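SusD family protein from Bacteroides uniformis is a surface glycan-binding protein of a gut bacterium that probably captures beta-glucans at the outer membrane for uptake. Local coordinates of one contact, PDB 7KV1 (chain A, 1.86 Å), residues F163-F168 and K507-I512, beside the matching contact of the related RagB/SusD family nutrient uptake outer membrane protein from Bacteroides thetaiotaomicron, PDB 7KV3 (chain B, 2.05 Å), residues W162-Y167 and K493-I498. Both blocks share one frame: the second was fitted to the first on N, CA, C and O of the twelve residues, RMSD 0.26 Å. Numbering follows each deposited sequence.

Structure 1 (7KV1); sequences FGNVPF and KKYIPI.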
loop_
_atom_site.group_PDB
_atom_site.type_symbol
_atom_site.label_atom_id
_atom_site.label_comp_id
_atom_site.label_asym_id
_atom_site.label_seq_id
_atom_site.Cartn_x
_atom_site.Cartn_y
_atom_site.Cartn_z
ATOM N N PHE A 163 -7.519 5.245 10.110
ATOM C CA PHE A 163 -8.433 5.757 11.168
ATOM C C PHE A 163 -7.942 5.426 12.587
ATOM O O PHE A 163 -8.313 6.169 13.535
ATOM C CB PHE A 163 -9.844 5.218 10.958
ATOM C CG PHE A 163 -10.415 5.531 9.607
ATOM C CD1 PHE A 163 -10.974 6.778 9.351
ATOM C CD2 PHE A 163 -10.352 4.595 8.586
ATOM C CE1 PHE A 163 -11.473 7.080 8.087
ATOM C CE2 PHE A 163 -10.879 4.892 7.332
ATOM C CZ PHE A 163 -11.392 6.149 7.073
ATOM N N GLY A 164 -7.172 4.351 12.770
ATOM C CA GLY A 164 -6.620 4.000 14.103
ATOM C C GLY A 164 -7.658 3.431 15.072
ATOM O O GLY A 164 -7.653 2.209 15.299
ATOM N N ASN A 165 -8.544 4.281 15.580
ATOM C CA ASN A 165 -9.500 4.024 16.683
ATOM C C ASN A 165 -10.807 3.532 16.059
ATOM O O ASN A 165 -11.646 4.361 15.685
ATOM C CB ASN A 165 -9.667 5.276 17.554
ATOM C CG ASN A 165 -8.343 5.840 18.034
ATOM O OD1 ASN A 165 -7.647 5.209 18.828
ATOM N ND2 ASN A 165 -8.000 7.044 17.599
ATOM N N VAL A 166 -10.958 2.228 15.869
ATOM C CA VAL A 166 -12.044 1.704 15.007
ATOM C C VAL A 166 -12.814 0.607 15.734
ATOM O O VAL A 166 -12.268 -0.072 16.593
ATOM C CB VAL A 166 -11.488 1.199 13.671
ATOM C CG1 VAL A 166 -10.829 2.328 12.895
ATOM C CG2 VAL A 166 -10.538 0.014 13.885
ATOM N N PRO A 167 -14.109 0.433 15.400
ATOM C CA PRO A 167 -14.873 -0.758 15.779
ATOM C C PRO A 167 -14.112 -2.039 15.406
ATOM O O PRO A 167 -13.586 -2.159 14.294
ATOM C CB PRO A 167 -16.169 -0.653 14.966
ATOM C CG PRO A 167 -16.316 0.829 14.760
ATOM C CD PRO A 167 -14.899 1.340 14.554
ATOM N N PHE A 168 -14.025 -2.941 16.368
ATOM C CA PHE A 168 -13.274 -4.202 16.240
ATOM C C PHE A 168 -14.202 -5.379 16.538
ATOM O O PHE A 168 -14.679 -5.479 17.674
ATOM C CB PHE A 168 -12.034 -4.157 17.139
ATOM C CG PHE A 168 -11.072 -5.234 16.733
ATOM C CD1 PHE A 168 -11.196 -6.509 17.237
ATOM C CD2 PHE A 168 -10.180 -5.009 15.703
ATOM C CE1 PHE A 168 -10.349 -7.518 16.814
ATOM C CE2 PHE A 168 -9.350 -6.021 15.275
ATOM C CZ PHE A 168 -9.454 -7.273 15.820
ATOM N N LYS A 507 -2.554 14.472 13.375
ATOM C CA LYS A 507 -2.948 14.202 11.969
ATOM C C LYS A 507 -2.732 12.720 11.630
ATOM O O LYS A 507 -3.020 12.335 10.509
ATOM C CB LYS A 507 -2.152 15.109 11.024
ATOM C CG LYS A 507 -2.257 16.603 11.327
ATOM C CD LYS A 507 -3.690 17.112 11.359
ATOM C CE LYS A 507 -3.813 18.617 11.591
ATOM N NZ LYS A 507 -5.237 19.022 11.533
ATOM N N LYS A 508 -2.208 11.924 12.557
ATOM C CA LYS A 508 -1.884 10.498 12.335
ATOM C C LYS A 508 -3.115 9.638 12.083
ATOM O O LYS A 508 -2.972 8.626 11.387
ATOM C CB LYS A 508 -1.162 9.933 13.556
ATOM C CG LYS A 508 -0.624 8.530 13.351
ATOM C CD LYS A 508 0.468 8.168 14.352
ATOM C CE LYS A 508 0.900 6.734 14.179
ATOM N NZ LYS A 508 2.073 6.413 15.038
ATOM N N TYR A 509 -4.267 9.996 12.629
ATOM C CA TYR A 509 -5.545 9.259 12.449
ATOM C C TYR A 509 -6.533 10.223 11.800
ATOM O O TYR A 509 -6.866 11.231 12.424
ATOM C CB TYR A 509 -6.041 8.712 13.789
ATOM C CG TYR A 509 -4.977 7.938 14.520
ATOM C CD1 TYR A 509 -4.443 6.793 13.956
ATOM C CD2 TYR A 509 -4.484 8.354 15.738
ATOM C CE1 TYR A 509 -3.451 6.067 14.587
ATOM C CE2 TYR A 509 -3.475 7.655 16.373
ATOM C CZ TYR A 509 -2.983 6.491 15.811
ATOM O OH TYR A 509 -1.965 5.800 16.415
ATOM N N ILE A 510 -6.925 9.956 10.558
ATOM C CA ILE A 510 -7.787 10.896 9.788
ATOM C C ILE A 510 -9.202 10.859 10.372
ATOM O O ILE A 510 -9.600 9.925 11.063
ATOM C CB ILE A 510 -7.727 10.573 8.283
ATOM C CG1 ILE A 510 -8.430 9.253 7.978
ATOM C CG2 ILE A 510 -6.279 10.590 7.820
ATOM C CD1 ILE A 510 -8.509 8.915 6.531
ATOM N N PRO A 511 -10.026 11.885 10.090
ATOM C CA PRO A 511 -11.421 11.889 10.549
ATOM C C PRO A 511 -12.239 10.662 10.096
ATOM O O PRO A 511 -12.135 10.220 8.963
ATOM C CB PRO A 511 -11.978 13.183 9.924
ATOM C CG PRO A 511 -10.751 14.048 9.744
ATOM C CD PRO A 511 -9.674 13.071 9.313
ATOM N N ILE A 512 -13.098 10.179 10.991
ATOM C CA ILE A 512 -14.187 9.215 10.674
ATOM C C ILE A 512 -15.294 10.018 9.975
ATOM O O ILE A 512 -15.551 11.184 10.396
ATOM C CB ILE A 512 -14.644 8.520 11.961
ATOM C CG1 ILE A 512 -13.478 7.755 12.620
ATOM C CG2 ILE A 512 -15.818 7.609 11.708
ATOM C CD1 ILE A 512 -13.794 7.262 14.025
#
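After helix 138-162 in the SusD fold, the classic gamma turn Phe163-Gly164-Asn165, closed by the hydrogen bond Asn165 N to Phe163 O (2.8 Å), packs, buried, against the loop 507-512 before helix 514-519. Phe163 carries most of it. Its CG lies anti to the carbonyl carbon (chi1 -56°), bringing the ring to the other loop: CE1 stands 3.7 Å from CG1 of Ile510, and the ring edge faces Pro511 O, 3.3 Å from CE1 and near its plane. Phe163 CD1 lies 4.2 Å from CG1 of Ile512. The ring of Tyr509 meets the turn, its CD1 3.5 Å from CA of Gly164; a CB on this positive-phi residue would clash. Phe163 O lies 3.4 Å from CB of Tyr509 and accepts a hydrogen bond from Asn526. The side chains of Asn165 and Tyr509 cross at about a right angle, with amide and ring planes 63° apart and ND2 4.2 Å from CD2 of Tyr509; OD1 accepts a hydrogen bond from Ala185 N and ND2 donates one to Asn526 OD1.

How the two compare
The main change is at Phe163(A), which becomes Trp162(B) on a CB that coincides within the error, with chi1 going from -56° to -73°. The indole overlies much of the phenyl ring: NE1 of Trp162(B) falls 0.7 Å apart from CE1 of Phe163(A), and CZ2 of Trp162(B) 0.9 Å apart from CZ of Phe163(A). CH2 of Trp162(B) extends beyond the phenyl ring. With NE1 close to the place of CE1, structure 2 has a hydrogen bond that structure 1 lacks, NE1 of Trp162(B) to Pro497(B) O, 2.9 Å; Phe163(A) has no polar atom to make it. This bond may fix the rotation of the larger ring.

Beside it, Ile510(A) gives way to Leu496(B), and the CB atoms stand 0.8 Å apart after superposition. CG1 of Ile510(A) goes without a counterpart, and CD2 of Leu496(B) comes in without one. CG of Leu496(B) takes roughly the place of CG2 of Ile510(A), 1.1 Å apart, and the CD1 atoms of Ile510(A) and Leu496(B) end 1.2 Å apart; the branches are redistributed, yet the touch on the aromatic ring is kept. The side chains of Asn165(A), Tyr509(A) and Ile512(A) and their counterparts keep their places within the error, while Phe168(A), away from the other loop, is matched by Tyr167(B) with its added OH.

Structure 2 (7KV3); sequences WGNVPY and KKYLPI.
The classic gamma turn Trp162-Gly163-Asn164 after the helix, closed by the hydrogen bond Asn164 N to Trp162 O (2.8 Å), lies against the loop 493-498 of this SusD-family protein. CG of Trp162 lies anti to the carbonyl carbon (chi1 -73°), bringing the indole to the other loop: NE1 stands 3.8 Å from CB of Leu496, and the ring edge faces Pro497 O, to which NE1 donates a hydrogen bond of 2.9 Å. The bond is bent (136° at the hydrogen), its oxygen almost in the indole plane, its donor above the carbonyl plane. Trp162 CD1 lies 4.0 Å from CG1 of Ile498. Tyr495 CD1 lies 3.6 Å from CA of Gly163; a CB on this positive-phi residue would clash. Trp162 O lies 3.5 Å from CB of Tyr495 and accepts a hydrogen bond from Asn513. Asn164 OD1 accepts a hydrogen bond from Ala183 N and ND2 donates one to Asn513 OD1; the Asn164 and Tyr495 side chains cross at about a right angle, amide and ring planes 75° apart, ND2 3.9 Å from Tyr495 CD2.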
loop_
_atom_site.group_PDB
_atom_site.type_symbol
_atom_site.label_atom_id
_atom_site.label_comp_id
_atom_site.label_asym_id
_atom_site.label_seq_id
_atom_site.Cartn_x
_atom_site.Cartn_y
_atom_site.Cartn_z
ATOM N N TRP B 162 -7.310 5.284 10.175
ATOM C CA TRP B 162 -8.247 5.869 11.181
ATOM C C TRP B 162 -7.889 5.492 12.624
ATOM O O TRP B 162 -8.399 6.165 13.517
ATOM C CB TRP B 162 -9.681 5.453 10.868
ATOM C CG TRP B 162 -10.266 6.150 9.683
ATOM C CD1 TRP B 162 -10.774 7.417 9.641
ATOM C CD2 TRP B 162 -10.396 5.608 8.352
ATOM N NE1 TRP B 162 -11.211 7.702 8.378
ATOM C CE2 TRP B 162 -11.006 6.609 7.571
ATOM C CE3 TRP B 162 -10.085 4.376 7.768
ATOM C CZ2 TRP B 162 -11.293 6.413 6.230
ATOM C CZ3 TRP B 162 -10.372 4.181 6.436
ATOM C CH2 TRP B 162 -10.974 5.183 5.683
ATOM N N GLY B 163 -7.129 4.420 12.844
ATOM C CA GLY B 163 -6.569 4.033 14.156
ATOM C C GLY B 163 -7.588 3.516 15.172
ATOM O O GLY B 163 -7.486 2.367 15.571
ATOM N N ASN B 164 -8.488 4.374 15.646
ATOM C CA ASN B 164 -9.415 4.060 16.767
ATOM C C ASN B 164 -10.726 3.626 16.130
ATOM O O ASN B 164 -11.550 4.482 15.857
ATOM C CB ASN B 164 -9.568 5.252 17.710
ATOM C CG ASN B 164 -8.245 5.858 18.110
ATOM O OD1 ASN B 164 -7.473 5.247 18.845
ATOM N ND2 ASN B 164 -7.964 7.050 17.604
ATOM N N VAL B 165 -10.891 2.343 15.840
ATOM C CA VAL B 165 -12.009 1.884 14.964
ATOM C C VAL B 165 -12.727 0.714 15.610
ATOM O O VAL B 165 -12.227 0.111 16.547
ATOM C CB VAL B 165 -11.493 1.554 13.553
ATOM C CG1 VAL B 165 -11.051 2.825 12.846
ATOM C CG2 VAL B 165 -10.360 0.550 13.590
ATOM N N PRO B 166 -13.953 0.396 15.158
ATOM C CA PRO B 166 -14.703 -0.712 15.730
ATOM C C PRO B 166 -14.022 -2.043 15.390
ATOM O O PRO B 166 -13.456 -2.179 14.304
ATOM C CB PRO B 166 -16.096 -0.654 15.092
ATOM C CG PRO B 166 -16.128 0.623 14.286
ATOM C CD PRO B 166 -14.697 1.083 14.105
ATOM N N TYR B 167 -14.075 -2.980 16.338
ATOM C CA TYR B 167 -13.511 -4.333 16.188
ATOM C C TYR B 167 -14.637 -5.349 16.362
ATOM O O TYR B 167 -15.428 -5.225 17.293
ATOM C CB TYR B 167 -12.353 -4.551 17.159
ATOM C CG TYR B 167 -11.688 -5.884 16.952
ATOM C CD1 TYR B 167 -10.771 -6.070 15.935
ATOM C CD2 TYR B 167 -12.021 -6.985 17.731
ATOM C CE1 TYR B 167 -10.173 -7.299 15.706
ATOM C CE2 TYR B 167 -11.414 -8.219 17.535
ATOM C CZ TYR B 167 -10.489 -8.379 16.513
ATOM O OH TYR B 167 -9.902 -9.592 16.288
ATOM N N LYS B 493 -2.733 14.562 13.245
ATOM C CA LYS B 493 -3.014 14.171 11.845
ATOM C C LYS B 493 -2.711 12.683 11.598
ATOM O O LYS B 493 -2.921 12.269 10.464
ATOM C CB LYS B 493 -2.172 15.007 10.880
ATOM C CG LYS B 493 -2.307 16.511 11.032
ATOM C CD LYS B 493 -3.733 16.999 10.877
ATOM C CE LYS B 493 -3.802 18.500 11.089
ATOM N NZ LYS B 493 -5.194 18.969 11.118
ATOM N N LYS B 494 -2.267 11.918 12.610
ATOM C CA LYS B 494 -1.848 10.501 12.470
ATOM C C LYS B 494 -3.045 9.654 12.017
ATOM O O LYS B 494 -2.848 8.700 11.254
ATOM C CB LYS B 494 -1.253 9.967 13.775
ATOM C CG LYS B 494 -0.620 8.588 13.627
ATOM C CD LYS B 494 0.174 8.084 14.826
ATOM C CE LYS B 494 0.434 6.593 14.703
ATOM N NZ LYS B 494 1.528 6.111 15.578
ATOM N N TYR B 495 -4.244 10.043 12.443
ATOM C CA TYR B 495 -5.509 9.300 12.235
ATOM C C TYR B 495 -6.553 10.230 11.624
ATOM O O TYR B 495 -6.904 11.241 12.256
ATOM C CB TYR B 495 -5.999 8.734 13.558
ATOM C CG TYR B 495 -4.998 7.882 14.295
ATOM C CD1 TYR B 495 -4.356 6.820 13.677
ATOM C CD2 TYR B 495 -4.722 8.118 15.629
ATOM C CE1 TYR B 495 -3.437 6.034 14.359
ATOM C CE2 TYR B 495 -3.829 7.328 16.333
ATOM C CZ TYR B 495 -3.191 6.277 15.700
ATOM O OH TYR B 495 -2.296 5.518 16.387
ATOM N N LEU B 496 -7.028 9.890 10.422
ATOM C CA LEU B 496 -8.032 10.698 9.697
ATOM C C LEU B 496 -9.329 10.780 10.507
ATOM O O LEU B 496 -9.609 9.956 11.388
ATOM C CB LEU B 496 -8.301 10.069 8.336
ATOM C CG LEU B 496 -7.141 10.093 7.346
ATOM C CD1 LEU B 496 -7.428 9.166 6.184
ATOM C CD2 LEU B 496 -6.896 11.503 6.837
ATOM N N PRO B 497 -10.157 11.804 10.218
ATOM C CA PRO B 497 -11.517 11.869 10.732
ATOM C C PRO B 497 -12.311 10.662 10.237
ATOM O O PRO B 497 -12.264 10.359 9.046
ATOM C CB PRO B 497 -12.105 13.160 10.137
ATOM C CG PRO B 497 -10.881 13.973 9.753
ATOM C CD PRO B 497 -9.841 12.945 9.353
ATOM N N ILE B 498 -12.982 9.996 11.176
ATOM C CA ILE B 498 -13.964 8.920 10.875
ATOM C C ILE B 498 -15.099 9.563 10.084
ATOM O O ILE B 498 -15.535 10.657 10.411
ATOM C CB ILE B 498 -14.430 8.228 12.167
ATOM C CG1 ILE B 498 -13.243 7.505 12.792
ATOM C CG2 ILE B 498 -15.604 7.288 11.896
ATOM C CD1 ILE B 498 -13.477 6.997 14.182
#